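Local coordinates for protein ULam111 (Flavobacterium sp., PDB 5WUT) that probably hydrolyses the beta-1,3-glucan laminarin, as a glycoside hydrolase of family 16 with a beta-jelly-roll fold, at residues 8-13 and 230-235; 54-59 and 202-207; 87-92 and 120-125; 95-100 and 206-211. All coordinates share one frame; numbering follows the deposited sequence.

The four contacts differ in depth and chemistry. Contact 1, partly buried, joins the two ends of the chain and mixes backbone bonds with charged and apolar pairs. Contacts 2, 3 and 4 are buried. Contact 2 shares F13, F202 and V233 packing with contact 1, while contacts 2 and 4 both use strand 200-208 and share M206, whose sulfur also touches P92 of contact 3. Contacts 1 and 4 pair neighbouring strands by hydrogen bonds; contacts 2 and 3 join elements that exchange none and meet through methyl groups and one ring face. E123 and W98 bond contact 3 to contact 4, and Y230 with R88 ties contact 1 to contact 3.

Contact 1 of 4, residues 8-13 and 230-235; sequences VWEEHF and YIKVYQ
V8 and W9 share one acceptor on V233. V8 N lies 2.8 Å from V233 O, whereas the bond from W9 N to the same oxygen is weak, at 3.5 Å. Beyond this, V233 N bonds to W9 O, and E11 and I231 bond to each other in both directions; the strands run antiparallel, their axes 176° apart, with W9 opposite V233 and E11 opposite I231. Among charged groups, E10 and K232 form a non-hydrogen-bonded pair whose extended chains run side by side in the same direction. E10 OE2 rests 3.4 Å from K232 CE, but K232 NZ is 4.6 Å from E10 OE2, too far for a salt bridge. An alanine at E10 would probably strip that flank of the lysine chain and deprive its ammonium group of a nearby opposite charge. Apolar contact on the face holding W9 and V233 brings V233 CG2 to the indole edge, 4.1 Å from W9 CE3, and F202 of strand 200-208 packs on both. Separately, V8 CG2 lies 3.6 Å from V233 CG1. V8 and W9, consecutive on one strand, both face V233 on the other: a classic beta bulge, here where the first strand of the jelly roll pairs with its last.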
loop_
_atom_site.group_PDB
_atom_site.type_symbol
_atom_site.label_atom_id
_atom_site.label_comp_id
_atom_site.label_asym_id
_atom_site.label_seq_id
_atom_site.Cartn_x
_atom_site.Cartn_y
_atom_site.Cartn_z
ATOM N N VAL A 8 -5.687 -17.048 -16.762
ATOM C CA VAL A 8 -6.354 -18.330 -16.983
ATOM C C VAL A 8 -7.882 -18.228 -16.936
ATOM O O VAL A 8 -8.571 -19.065 -17.515
ATOM C CB VAL A 8 -5.880 -19.404 -15.972
ATOM C CG1 VAL A 8 -4.368 -19.542 -16.026
ATOM C CG2 VAL A 8 -6.347 -19.085 -14.555
ATOM N N TRP A 9 -8.407 -17.217 -16.242
ATOM C CA TRP A 9 -9.850 -16.987 -16.176
ATOM C C TRP A 9 -10.132 -15.563 -15.736
ATOM O O TRP A 9 -9.416 -15.020 -14.911
ATOM C CB TRP A 9 -10.545 -17.957 -15.213
ATOM C CG TRP A 9 -12.047 -17.764 -15.182
ATOM C CD1 TRP A 9 -12.924 -18.015 -16.205
ATOM C CD2 TRP A 9 -12.848 -17.303 -14.077
ATOM N NE1 TRP A 9 -14.205 -17.715 -15.816
ATOM C CE2 TRP A 9 -14.191 -17.287 -14.514
ATOM C CE3 TRP A 9 -12.558 -16.891 -12.768
ATOM C CZ2 TRP A 9 -15.246 -16.880 -13.690
ATOM C CZ3 TRP A 9 -13.602 -16.489 -11.950
ATOM C CH2 TRP A 9 -14.929 -16.484 -12.412
ATOM N N GLU A 10 -11.157 -14.953 -16.314
ATOM C CA GLU A 10 -11.611 -13.651 -15.852
ATOM C C GLU A 10 -13.125 -13.594 -15.871
ATOM O O GLU A 10 -13.772 -14.067 -16.809
ATOM C CB GLU A 10 -11.044 -12.501 -16.696
ATOM C CG GLU A 10 -11.490 -11.126 -16.177
ATOM C CD GLU A 10 -10.934 -9.969 -16.975
ATOM O OE1 GLU A 10 -10.046 -10.207 -17.820
ATOM O OE2 GLU A 10 -11.387 -8.821 -16.750
ATOM N N GLU A 11 -13.674 -13.035 -14.801
ATOM C CA GLU A 11 -15.064 -12.610 -14.767
ATOM C C GLU A 11 -15.103 -11.099 -14.993
ATOM O O GLU A 11 -14.680 -10.319 -14.124
ATOM C CB GLU A 11 -15.713 -12.968 -13.428
ATOM C CG GLU A 11 -17.084 -12.364 -13.238
ATOM C CD GLU A 11 -18.089 -12.840 -14.283
ATOM O OE1 GLU A 11 -18.247 -12.143 -15.310
ATOM O OE2 GLU A 11 -18.712 -13.905 -14.065
ATOM N N HIS A 12 -15.593 -10.687 -16.163
ATOM C CA HIS A 12 -15.664 -9.275 -16.549
ATOM C C HIS A 12 -16.953 -8.601 -16.077
ATOM O O HIS A 12 -17.077 -7.383 -16.149
ATOM C CB HIS A 12 -15.584 -9.106 -18.076
ATOM C CG HIS A 12 -14.333 -9.639 -18.711
ATOM N ND1 HIS A 12 -14.146 -10.975 -19.003
ATOM C CD2 HIS A 12 -13.235 -8.998 -19.178
ATOM C CE1 HIS A 12 -12.971 -11.138 -19.588
ATOM N NE2 HIS A 12 -12.399 -9.952 -19.709
ATOM N N PHE A 13 -17.922 -9.419 -15.665
ATOM C CA PHE A 13 -19.272 -8.954 -15.314
ATOM C C PHE A 13 -19.884 -8.084 -16.419
ATOM O O PHE A 13 -20.549 -7.076 -16.148
ATOM C CB PHE A 13 -19.262 -8.201 -13.970
ATOM C CG PHE A 13 -18.998 -9.090 -12.782
ATOM C CD1 PHE A 13 -19.821 -10.176 -12.506
ATOM C CD2 PHE A 13 -17.906 -8.848 -11.947
ATOM C CE1 PHE A 13 -19.581 -11.004 -11.416
ATOM C CE2 PHE A 13 -17.658 -9.666 -10.850
ATOM C CZ PHE A 13 -18.487 -10.749 -10.584
ATOM N N TYR A 230 -14.285 -6.663 -11.843
ATOM C CA TYR A 230 -13.801 -7.937 -12.336
ATOM C C TYR A 230 -13.133 -8.781 -11.256
ATOM O O TYR A 230 -12.792 -8.291 -10.172
ATOM C CB TYR A 230 -12.812 -7.715 -13.495
ATOM C CG TYR A 230 -11.518 -6.982 -13.149
ATOM C CD1 TYR A 230 -10.538 -7.574 -12.344
ATOM C CD2 TYR A 230 -11.258 -5.728 -13.676
ATOM C CE1 TYR A 230 -9.355 -6.915 -12.048
ATOM C CE2 TYR A 230 -10.074 -5.065 -13.398
ATOM C CZ TYR A 230 -9.131 -5.661 -12.592
ATOM O OH TYR A 230 -7.966 -4.976 -12.331
ATOM N N ILE A 231 -12.966 -10.059 -11.575
ATOM C CA ILE A 231 -12.040 -10.962 -10.897
ATOM C C ILE A 231 -11.147 -11.524 -11.988
ATOM O O ILE A 231 -11.669 -12.043 -12.978
ATOM C CB ILE A 231 -12.747 -12.130 -10.178
ATOM C CG1 ILE A 231 -13.687 -11.625 -9.086
ATOM C CG2 ILE A 231 -11.705 -13.079 -9.576
ATOM C CD1 ILE A 231 -14.634 -12.723 -8.575
ATOM N N LYS A 232 -9.826 -11.421 -11.820
ATOM C CA LYS A 232 -8.859 -11.999 -12.763
ATOM C C LYS A 232 -8.036 -13.041 -12.043
ATOM O O LYS A 232 -7.639 -12.830 -10.894
ATOM C CB LYS A 232 -7.921 -10.928 -13.344
ATOM C CG LYS A 232 -8.593 -9.964 -14.286
ATOM C CD LYS A 232 -7.625 -8.857 -14.687
ATOM C CE LYS A 232 -8.319 -7.815 -15.543
ATOM N NZ LYS A 232 -7.335 -6.784 -16.016
ATOM N N VAL A 233 -7.767 -14.159 -12.706
ATOM C CA VAL A 233 -6.908 -15.195 -12.135
ATOM C C VAL A 233 -5.739 -15.470 -13.062
ATOM O O VAL A 233 -5.936 -15.835 -14.229
ATOM C CB VAL A 233 -7.653 -16.519 -11.905
ATOM C CG1 VAL A 233 -6.718 -17.538 -11.273
ATOM C CG2 VAL A 233 -8.885 -16.287 -11.036
ATOM N N TYR A 234 -4.530 -15.289 -12.543
ATOM C CA TYR A 234 -3.312 -15.570 -13.300
ATOM C C TYR A 234 -2.585 -16.794 -12.743
ATOM O O TYR A 234 -2.504 -16.962 -11.531
ATOM C CB TYR A 234 -2.352 -14.377 -13.265
ATOM C CG TYR A 234 -2.878 -13.077 -13.826
ATOM C CD1 TYR A 234 -3.620 -12.204 -13.034
ATOM C CD2 TYR A 234 -2.593 -12.700 -15.128
ATOM C CE1 TYR A 234 -4.076 -11.004 -13.529
ATOM C CE2 TYR A 234 -3.041 -11.495 -15.636
ATOM C CZ TYR A 234 -3.783 -10.652 -14.835
ATOM O OH TYR A 234 -4.236 -9.460 -15.353
ATOM N N GLN A 235 -2.068 -17.656 -13.618
ATOM C CA GLN A 235 -1.257 -18.795 -13.179
ATOM C C GLN A 235 -0.093 -18.994 -14.134
ATOM O O GLN A 235 -0.224 -18.669 -15.307
ATOM C CB GLN A 235 -2.094 -20.076 -13.100
ATOM C CG GLN A 235 -3.248 -20.048 -12.114
ATOM C CD GLN A 235 -4.030 -21.355 -12.090
ATOM O OE1 GLN A 235 -4.205 -22.009 -13.124
ATOM N NE2 GLN A 235 -4.502 -21.742 -10.915
#

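Contact 2 of 4, residues 54-59 and 202-207; sequences GKLVIT and FIINMA
The hydrophobic interior of the beta-sandwich is where L56 and I58 meet I204 and M206. Strands 55-59 and 202-207 run in roughly the same direction, their axes 29° apart and 8.1 Å from each other at closest approach. No backbone-to-backbone bond joins them; side chains make the contact, with M206 CE also against the I58 carbonyl. I58 carries most of it. Its two branches separate the partners: CD1, at the end of the longer branch, sits 3.7 Å from I204 CG2, while I58 CG2 touches the M206 methyl, CE, also at 3.7 Å. M206 reaches across with CG anti to the backbone N (chi1 173°), stays extended through CG, and bends at its last torsion (chi3 44°). That bend turns CE beside the I58 backbone, 3.3 Å from I58 O. The two side chains lie alongside, pointing opposite ways. At the other end, L56 CD2 and I204 CD1 make a looser tip-to-tip contact of 4.2 Å. F13 and I72 also pack on L56, and F226 packs on M206. On the reverse side of the second strand, N205 points away from this core and bonds to W102 and Y44. Strand 66-80 pairs with each of the two strands, which are not paired with each other; their aliphatic side chains meet in the core, as in a jelly-roll beta-sandwich.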
loop_
_atom_site.group_PDB
_atom_site.type_symbol
_atom_site.label_atom_id
_atom_site.label_comp_id
_atom_site.label_asym_id
_atom_site.label_seq_id
_atom_site.Cartn_x
_atom_site.Cartn_y
_atom_site.Cartn_z
ATOM N N GLY A 54 -20.764 -2.659 -16.922
ATOM C CA GLY A 54 -19.644 -3.575 -16.790
ATOM C C GLY A 54 -19.280 -3.917 -15.355
ATOM O O GLY A 54 -18.202 -4.442 -15.088
ATOM N N LYS A 55 -20.171 -3.609 -14.420
ATOM C CA LYS A 55 -19.962 -3.947 -13.014
ATOM C C LYS A 55 -21.074 -4.847 -12.500
ATOM O O LYS A 55 -22.239 -4.686 -12.883
ATOM C CB LYS A 55 -19.911 -2.685 -12.136
ATOM C CG LYS A 55 -18.563 -1.954 -12.027
ATOM C CD LYS A 55 -18.043 -1.515 -13.364
ATOM C CE LYS A 55 -16.920 -0.514 -13.229
ATOM N NZ LYS A 55 -16.999 0.435 -14.355
ATOM N N LEU A 56 -20.717 -5.771 -11.614
ATOM C CA LEU A 56 -21.699 -6.375 -10.723
ATOM C C LEU A 56 -21.992 -5.371 -9.612
ATOM O O LEU A 56 -21.084 -4.935 -8.911
ATOM C CB LEU A 56 -21.194 -7.704 -10.137
ATOM C CG LEU A 56 -22.016 -8.259 -8.960
ATOM C CD1 LEU A 56 -23.417 -8.695 -9.422
ATOM C CD2 LEU A 56 -21.289 -9.415 -8.311
ATOM N N VAL A 57 -23.255 -4.974 -9.467
ATOM C CA VAL A 57 -23.626 -4.058 -8.397
ATOM C C VAL A 57 -24.568 -4.749 -7.425
ATOM O O VAL A 57 -25.682 -5.128 -7.776
ATOM C CB VAL A 57 -24.288 -2.763 -8.930
ATOM C CG1 VAL A 57 -24.632 -1.824 -7.761
ATOM C CG2 VAL A 57 -23.369 -2.067 -9.931
ATOM N N ILE A 58 -24.094 -4.929 -6.197
ATOM C CA ILE A 58 -24.909 -5.509 -5.142
ATOM C C ILE A 58 -25.447 -4.388 -4.280
ATOM O O ILE A 58 -24.680 -3.536 -3.824
ATOM C CB ILE A 58 -24.098 -6.479 -4.277
ATOM C CG1 ILE A 58 -23.621 -7.667 -5.128
ATOM C CG2 ILE A 58 -24.916 -6.933 -3.054
ATOM C CD1 ILE A 58 -22.614 -8.552 -4.438
ATOM N N THR A 59 -26.760 -4.372 -4.055
ATOM C CA THR A 59 -27.346 -3.328 -3.222
ATOM C C THR A 59 -27.920 -3.890 -1.924
ATOM O O THR A 59 -28.720 -4.837 -1.937
ATOM C CB THR A 59 -28.457 -2.565 -3.972
ATOM O OG1 THR A 59 -27.895 -1.921 -5.122
ATOM C CG2 THR A 59 -29.071 -1.501 -3.073
ATOM N N PHE A 202 -14.576 -18.837 -5.099
ATOM C CA PHE A 202 -14.799 -17.425 -4.768
ATOM C C PHE A 202 -16.123 -17.190 -4.094
ATOM O O PHE A 202 -17.074 -17.896 -4.375
ATOM C CB PHE A 202 -14.745 -16.560 -6.024
ATOM C CG PHE A 202 -13.421 -16.580 -6.705
ATOM C CD1 PHE A 202 -12.329 -15.973 -6.109
ATOM C CD2 PHE A 202 -13.260 -17.183 -7.944
ATOM C CE1 PHE A 202 -11.089 -15.981 -6.739
ATOM C CE2 PHE A 202 -12.021 -17.198 -8.579
ATOM C CZ PHE A 202 -10.935 -16.590 -7.975
ATOM N N ILE A 203 -16.167 -16.192 -3.220
ATOM C CA ILE A 203 -17.428 -15.684 -2.668
ATOM C C ILE A 203 -17.406 -14.167 -2.760
ATOM O O ILE A 203 -16.387 -13.543 -2.445
ATOM C CB ILE A 203 -17.643 -16.098 -1.192
ATOM C CG1 ILE A 203 -17.503 -17.617 -1.008
ATOM C CG2 ILE A 203 -19.011 -15.604 -0.699
ATOM C CD1 ILE A 203 -16.059 -18.052 -0.645
ATOM N N ILE A 204 -18.507 -13.575 -3.226
ATOM C CA ILE A 204 -18.730 -12.129 -3.124
ATOM C C ILE A 204 -19.999 -11.926 -2.320
ATOM O O ILE A 204 -21.027 -12.536 -2.622
ATOM C CB ILE A 204 -18.873 -11.457 -4.502
ATOM C CG1 ILE A 204 -17.607 -11.649 -5.323
ATOM C CG2 ILE A 204 -19.160 -9.965 -4.352
ATOM C CD1 ILE A 204 -17.738 -11.146 -6.779
ATOM N N ASN A 205 -19.962 -11.085 -1.294
ATOM C CA ASN A 205 -21.200 -10.849 -0.554
ATOM C C ASN A 205 -21.181 -9.502 0.135
ATOM O O ASN A 205 -20.145 -8.850 0.236
ATOM C CB ASN A 205 -21.450 -11.955 0.484
ATOM C CG ASN A 205 -20.571 -11.820 1.701
ATOM O OD1 ASN A 205 -19.408 -12.234 1.682
ATOM N ND2 ASN A 205 -21.107 -11.217 2.769
ATOM N N MET A 206 -22.339 -9.080 0.619
ATOM C CA MET A 206 -22.374 -7.904 1.479
ATOM C C MET A 206 -23.319 -8.175 2.640
ATOM O O MET A 206 -24.538 -8.311 2.461
ATOM C CB MET A 206 -22.775 -6.651 0.698
ATOM C CG MET A 206 -22.988 -5.427 1.596
ATOM S SD MET A 206 -23.039 -3.823 0.764
ATOM C CE MET A 206 -24.077 -4.185 -0.651
ATOM N N ALA A 207 -22.743 -8.331 3.825
ATOM C CA ALA A 207 -23.523 -8.574 5.032
ATOM C C ALA A 207 -23.902 -7.266 5.759
ATOM O O ALA A 207 -23.356 -6.194 5.495
ATOM C CB ALA A 207 -22.768 -9.496 5.963
#

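Contact 3 of 4, residues 87-92 and 120-125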
loop_
_atom_site.group_PDB
_atom_site.type_symbol
_atom_site.label_atom_id
_atom_site.label_comp_id
_atom_site.label_asym_id
_atom_site.label_seq_id
_atom_site.Cartn_x
_atom_site.Cartn_y
_atom_site.Cartn_z
ATOM N N ALA A 87 -9.138 -8.559 -7.721
ATOM C CA ALA A 87 -10.458 -7.980 -7.921
ATOM C C ALA A 87 -10.364 -6.469 -7.910
ATOM O O ALA A 87 -9.531 -5.895 -7.214
ATOM C CB ALA A 87 -11.445 -8.450 -6.841
ATOM N N ARG A 88 -11.201 -5.824 -8.711
ATOM C CA ARG A 88 -11.290 -4.373 -8.722
ATOM C C ARG A 88 -12.681 -4.021 -8.239
ATOM O O ARG A 88 -13.669 -4.509 -8.794
ATOM C CB ARG A 88 -11.019 -3.821 -10.127
ATOM C CG ARG A 88 -11.113 -2.320 -10.212
ATOM C CD ARG A 88 -10.646 -1.800 -11.561
ATOM N NE ARG A 88 -10.605 -0.344 -11.552
ATOM C CZ ARG A 88 -11.564 0.446 -12.028
ATOM N NH1 ARG A 88 -12.654 -0.066 -12.560
ATOM N NH2 ARG A 88 -11.426 1.760 -11.962
ATOM N N ALA A 89 -12.777 -3.221 -7.182
ATOM C CA ALA A 89 -14.080 -2.990 -6.575
ATOM C C ALA A 89 -14.201 -1.633 -5.907
ATOM O O ALA A 89 -13.204 -0.998 -5.565
ATOM C CB ALA A 89 -14.393 -4.087 -5.568
ATOM N N LYS A 90 -15.452 -1.204 -5.741
ATOM C CA LYS A 90 -15.794 0.052 -5.065
ATOM C C LYS A 90 -16.688 -0.273 -3.866
ATOM O O LYS A 90 -17.628 -1.065 -3.994
ATOM C CB LYS A 90 -16.475 1.008 -6.052
ATOM C CG LYS A 90 -16.944 2.330 -5.456
ATOM C CD LYS A 90 -17.511 3.225 -6.549
ATOM C CE LYS A 90 -17.740 4.647 -6.055
ATOM N NZ LYS A 90 -18.687 4.724 -4.908
ATOM N N LEU A 91 -16.372 0.313 -2.707
ATOM C CA LEU A 91 -17.003 -0.069 -1.444
ATOM C C LEU A 91 -18.327 0.630 -1.172
ATOM O O LEU A 91 -18.509 1.777 -1.589
ATOM C CB LEU A 91 -16.063 0.241 -0.282
ATOM C CG LEU A 91 -14.739 -0.513 -0.258
ATOM C CD1 LEU A 91 -13.815 0.083 0.811
ATOM C CD2 LEU A 91 -15.005 -1.992 -0.002
ATOM N N PRO A 92 -19.234 -0.061 -0.459
ATOM C CA PRO A 92 -20.356 0.615 0.200
ATOM C C PRO A 92 -19.812 1.329 1.423
ATOM O O PRO A 92 -18.705 1.004 1.864
ATOM C CB PRO A 92 -21.275 -0.531 0.606
ATOM C CG PRO A 92 -20.294 -1.626 0.954
ATOM C CD PRO A 92 -19.157 -1.477 -0.064
ATOM N N ASP A 120 -9.389 -14.282 3.051
ATOM C CA ASP A 120 -10.153 -13.044 3.043
ATOM C C ASP A 120 -9.361 -11.960 2.332
ATOM O O ASP A 120 -8.366 -11.445 2.867
ATOM C CB ASP A 120 -10.486 -12.589 4.463
ATOM C CG ASP A 120 -11.365 -13.563 5.194
ATOM O OD1 ASP A 120 -12.132 -14.278 4.537
ATOM O OD2 ASP A 120 -11.315 -13.578 6.437
ATOM N N ILE A 121 -9.824 -11.591 1.144
ATOM C CA ILE A 121 -9.040 -10.745 0.248
ATOM C C ILE A 121 -9.482 -9.275 0.278
ATOM O O ILE A 121 -8.655 -8.376 0.448
ATOM C CB ILE A 121 -9.124 -11.290 -1.195
ATOM C CG1 ILE A 121 -8.686 -12.762 -1.224
ATOM C CG2 ILE A 121 -8.278 -10.424 -2.136
ATOM C CD1 ILE A 121 -8.902 -13.449 -2.593
ATOM N N LEU A 122 -10.782 -9.033 0.076
ATOM C CA LEU A 122 -11.378 -7.721 0.293
ATOM C C LEU A 122 -12.239 -7.851 1.533
ATOM O O LEU A 122 -13.177 -8.633 1.544
ATOM C CB LEU A 122 -12.218 -7.269 -0.920
ATOM C CG LEU A 122 -12.926 -5.897 -0.917
ATOM C CD1 LEU A 122 -13.403 -5.627 -2.326
ATOM C CD2 LEU A 122 -14.105 -5.741 0.058
ATOM N N GLU A 123 -11.901 -7.112 2.586
ATOM C CA GLU A 123 -12.717 -7.090 3.801
ATOM C C GLU A 123 -12.758 -5.674 4.336
ATOM O O GLU A 123 -11.715 -5.067 4.597
ATOM C CB GLU A 123 -12.160 -8.006 4.878
ATOM C CG GLU A 123 -11.992 -9.435 4.471
ATOM C CD GLU A 123 -13.302 -10.191 4.408
ATOM O OE1 GLU A 123 -14.310 -9.731 4.996
ATOM O OE2 GLU A 123 -13.312 -11.262 3.763
ATOM N N TYR A 124 -13.963 -5.153 4.515
ATOM C CA TYR A 124 -14.160 -3.788 4.984
ATOM C C TYR A 124 -15.390 -3.769 5.851
ATOM O O TYR A 124 -16.386 -4.396 5.505
ATOM C CB TYR A 124 -14.314 -2.838 3.802
ATOM C CG TYR A 124 -14.700 -1.412 4.111
ATOM C CD1 TYR A 124 -16.014 -0.989 3.944
ATOM C CD2 TYR A 124 -13.748 -0.468 4.500
ATOM C CE1 TYR A 124 -16.375 0.334 4.195
ATOM C CE2 TYR A 124 -14.096 0.842 4.742
ATOM C CZ TYR A 124 -15.415 1.236 4.589
ATOM O OH TYR A 124 -15.767 2.539 4.831
ATOM N N VAL A 125 -15.316 -3.101 6.994
ATOM C CA VAL A 125 -16.530 -2.892 7.775
ATOM C C VAL A 125 -16.739 -1.401 7.871
ATOM O O VAL A 125 -15.851 -0.664 8.303
ATOM C CB VAL A 125 -16.476 -3.564 9.164
ATOM C CG1 VAL A 125 -16.521 -5.070 9.005
ATOM C CG2 VAL A 125 -15.233 -3.149 9.950
#
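Y124 meets L91 along most of its length. Its CG is anti to the backbone N (chi1 172°), which carries the ring toward segment 87-92. Y124 CB is 4.0 Å from L91 CD2; then the ring begins, with Y124 CG 3.7 Å from L91 CD1. That methyl stands over one face, 3.8 Å from the ring centroid and only 14° off the normal, the geometry of a CH-pi contact. Farther out, Y124 CE1 comes within 3.4 Å of P92 O, a buried carbonyl with no hydrogen-bond partner in the model. At the tip, Y124 OH bonds to E157. An alanine at Y124 would probably leave L91 CD1 without its ring face and E157 without this hydroxyl. The other branch of L91 turns to L122, CD2 to CD2 at 3.9 Å, and L122 CD1 reaches A89 CB at 3.7 Å. I156 packs against both L91 and Y124. I121 and L122 form a classic bulge opposite F101, within a sequence matching the ExDxxE signature of family 16. The contact joins strand 83-90 and its exit through L91 and P92 to the end of strand 118-123, where the chain turns a corner at L122 and goes on to Y124; F226 of strand 224-234 packs against L122 and P92.

Contact 4 of 4, residues 95-100 and 206-211; sequences KGIWPA and MAIGGN
G96 and G209 close the end of this strand pair: G209 N lies 2.8 Å from G96 O, with an almost straight N-H...O angle of 177°. Next to it W98 and A207 bond to each other twice, W98 N to A207 O and A207 N to W98 O, both at 2.9 Å. In the second of these the donor stands well above the carbonyl plane, 47° out of it. Side chains add to the backbone bonds on both faces. On one, I97 CG1 is 3.5 Å from M206 SD, and I97 CD1 reaches I208 CG1 at 4.0 Å; the I97 chi1 of -146° lies away from a staggered position and swings this branch toward both partners. On the other, W98 CE3 lies 4.1 Å from A207 CB, the rest of the indole leading away from segment 206-211. At G96 a CB would be jammed against the carbonyl O of K95, while at G209 positive phi by itself favours glycine.

Further out, W98 NE1 bonds to E123 OE1, which, with the F212 ring against it, would restrain the rotation of the indole. S69 OG bonds to M206 O and Q42 OE1 to I208 N, holding the second strand from its far side. Strand 97-105 pairs with both 200-208 and 118-123, A60 of strand 55-63 packs on I97 and I208, and the short, weakly bonded helix 210-213 follows.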
loop_
_atom_site.group_PDB
_atom_site.type_symbol
_atom_site.label_atom_id
_atom_site.label_comp_id
_atom_site.label_asym_id
_atom_site.label_seq_id
_atom_site.Cartn_x
_atom_site.Cartn_y
_atom_site.Cartn_z
ATOM N N LYS A 95 -22.002 2.730 8.864
ATOM C CA LYS A 95 -21.925 1.837 10.007
ATOM C C LYS A 95 -22.871 0.645 9.878
ATOM O O LYS A 95 -24.085 0.817 9.744
ATOM C CB LYS A 95 -22.226 2.601 11.299
ATOM C CG LYS A 95 -22.113 1.740 12.544
ATOM C CD LYS A 95 -22.422 2.543 13.810
ATOM C CE LYS A 95 -23.861 2.988 13.836
ATOM N NZ LYS A 95 -24.296 3.399 15.209
ATOM N N GLY A 96 -22.303 -0.557 9.917
ATOM C CA GLY A 96 -23.083 -1.782 9.865
ATOM C C GLY A 96 -22.877 -2.590 8.595
ATOM O O GLY A 96 -23.179 -3.772 8.569
ATOM N N ILE A 97 -22.344 -1.963 7.551
ATOM C CA ILE A 97 -22.152 -2.654 6.284
ATOM C C ILE A 97 -20.850 -3.477 6.292
ATOM O O ILE A 97 -19.857 -3.084 6.910
ATOM C CB ILE A 97 -22.167 -1.629 5.097
ATOM C CG1 ILE A 97 -22.791 -2.263 3.866
ATOM C CG2 ILE A 97 -20.808 -1.011 4.838
ATOM C CD1 ILE A 97 -24.250 -2.586 4.064
ATOM N N TRP A 98 -20.878 -4.643 5.655
ATOM C CA TRP A 98 -19.700 -5.509 5.585
ATOM C C TRP A 98 -19.597 -6.230 4.237
ATOM O O TRP A 98 -20.043 -7.388 4.090
ATOM C CB TRP A 98 -19.707 -6.534 6.733
ATOM C CG TRP A 98 -18.536 -7.507 6.681
ATOM C CD1 TRP A 98 -17.364 -7.358 5.979
ATOM C CD2 TRP A 98 -18.443 -8.771 7.344
ATOM N NE1 TRP A 98 -16.558 -8.460 6.163
ATOM C CE2 TRP A 98 -17.195 -9.336 7.006
ATOM C CE3 TRP A 98 -19.294 -9.480 8.186
ATOM C CZ2 TRP A 98 -16.783 -10.586 7.477
ATOM C CZ3 TRP A 98 -18.882 -10.717 8.666
ATOM C CH2 TRP A 98 -17.638 -11.258 8.309
ATOM N N PRO A 99 -18.998 -5.544 3.255
ATOM C CA PRO A 99 -18.699 -6.141 1.957
ATOM C C PRO A 99 -17.481 -7.050 2.026
ATOM O O PRO A 99 -16.557 -6.800 2.812
ATOM C CB PRO A 99 -18.421 -4.927 1.081
ATOM C CG PRO A 99 -17.771 -3.963 2.020
ATOM C CD PRO A 99 -18.591 -4.128 3.297
ATOM N N ALA A 100 -17.479 -8.096 1.206
ATOM C CA ALA A 100 -16.349 -9.012 1.199
ATOM C C ALA A 100 -16.154 -9.692 -0.146
ATOM O O ALA A 100 -17.111 -10.007 -0.845
ATOM C CB ALA A 100 -16.523 -10.059 2.280
ATOM N N MET A 206 -22.339 -9.080 0.619
ATOM C CA MET A 206 -22.374 -7.904 1.479
ATOM C C MET A 206 -23.319 -8.175 2.640
ATOM O O MET A 206 -24.538 -8.311 2.461
ATOM C CB MET A 206 -22.775 -6.651 0.698
ATOM C CG MET A 206 -22.988 -5.427 1.596
ATOM S SD MET A 206 -23.039 -3.823 0.764
ATOM C CE MET A 206 -24.077 -4.185 -0.651
ATOM N N ALA A 207 -22.743 -8.331 3.825
ATOM C CA ALA A 207 -23.523 -8.574 5.032
ATOM C C ALA A 207 -23.902 -7.266 5.759
ATOM O O ALA A 207 -23.356 -6.194 5.495
ATOM C CB ALA A 207 -22.768 -9.496 5.963
ATOM N N ILE A 208 -24.879 -7.373 6.654
ATOM C CA ILE A 208 -25.382 -6.244 7.419
ATOM C C ILE A 208 -25.420 -6.596 8.897
ATOM O O ILE A 208 -26.044 -7.585 9.280
ATOM C CB ILE A 208 -26.800 -5.847 6.965
ATOM C CG1 ILE A 208 -26.754 -5.375 5.512
ATOM C CG2 ILE A 208 -27.385 -4.777 7.915
ATOM C CD1 ILE A 208 -28.129 -5.289 4.847
ATOM N N GLY A 209 -24.711 -5.821 9.713
ATOM C CA GLY A 209 -24.712 -6.035 11.155
ATOM C C GLY A 209 -24.046 -7.323 11.576
ATOM O O GLY A 209 -23.157 -7.805 10.890
ATOM N N GLY A 210 -24.471 -7.881 12.709
ATOM C CA GLY A 210 -23.869 -9.116 13.167
ATOM C C GLY A 210 -22.617 -8.981 14.013
ATOM O O GLY A 210 -22.177 -7.873 14.346
ATOM N N ASN A 211 -22.029 -10.132 14.324
ATOM C CA ASN A 211 -20.923 -10.219 15.259
ATOM C C ASN A 211 -19.669 -9.511 14.752
ATOM O O ASN A 211 -18.888 -8.981 15.542
ATOM C CB ASN A 211 -20.623 -11.710 15.504
ATOM C CG ASN A 211 -19.362 -11.944 16.328
ATOM O OD1 ASN A 211 -19.194 -11.361 17.389
ATOM N ND2 ASN A 211 -18.494 -12.833 15.848
#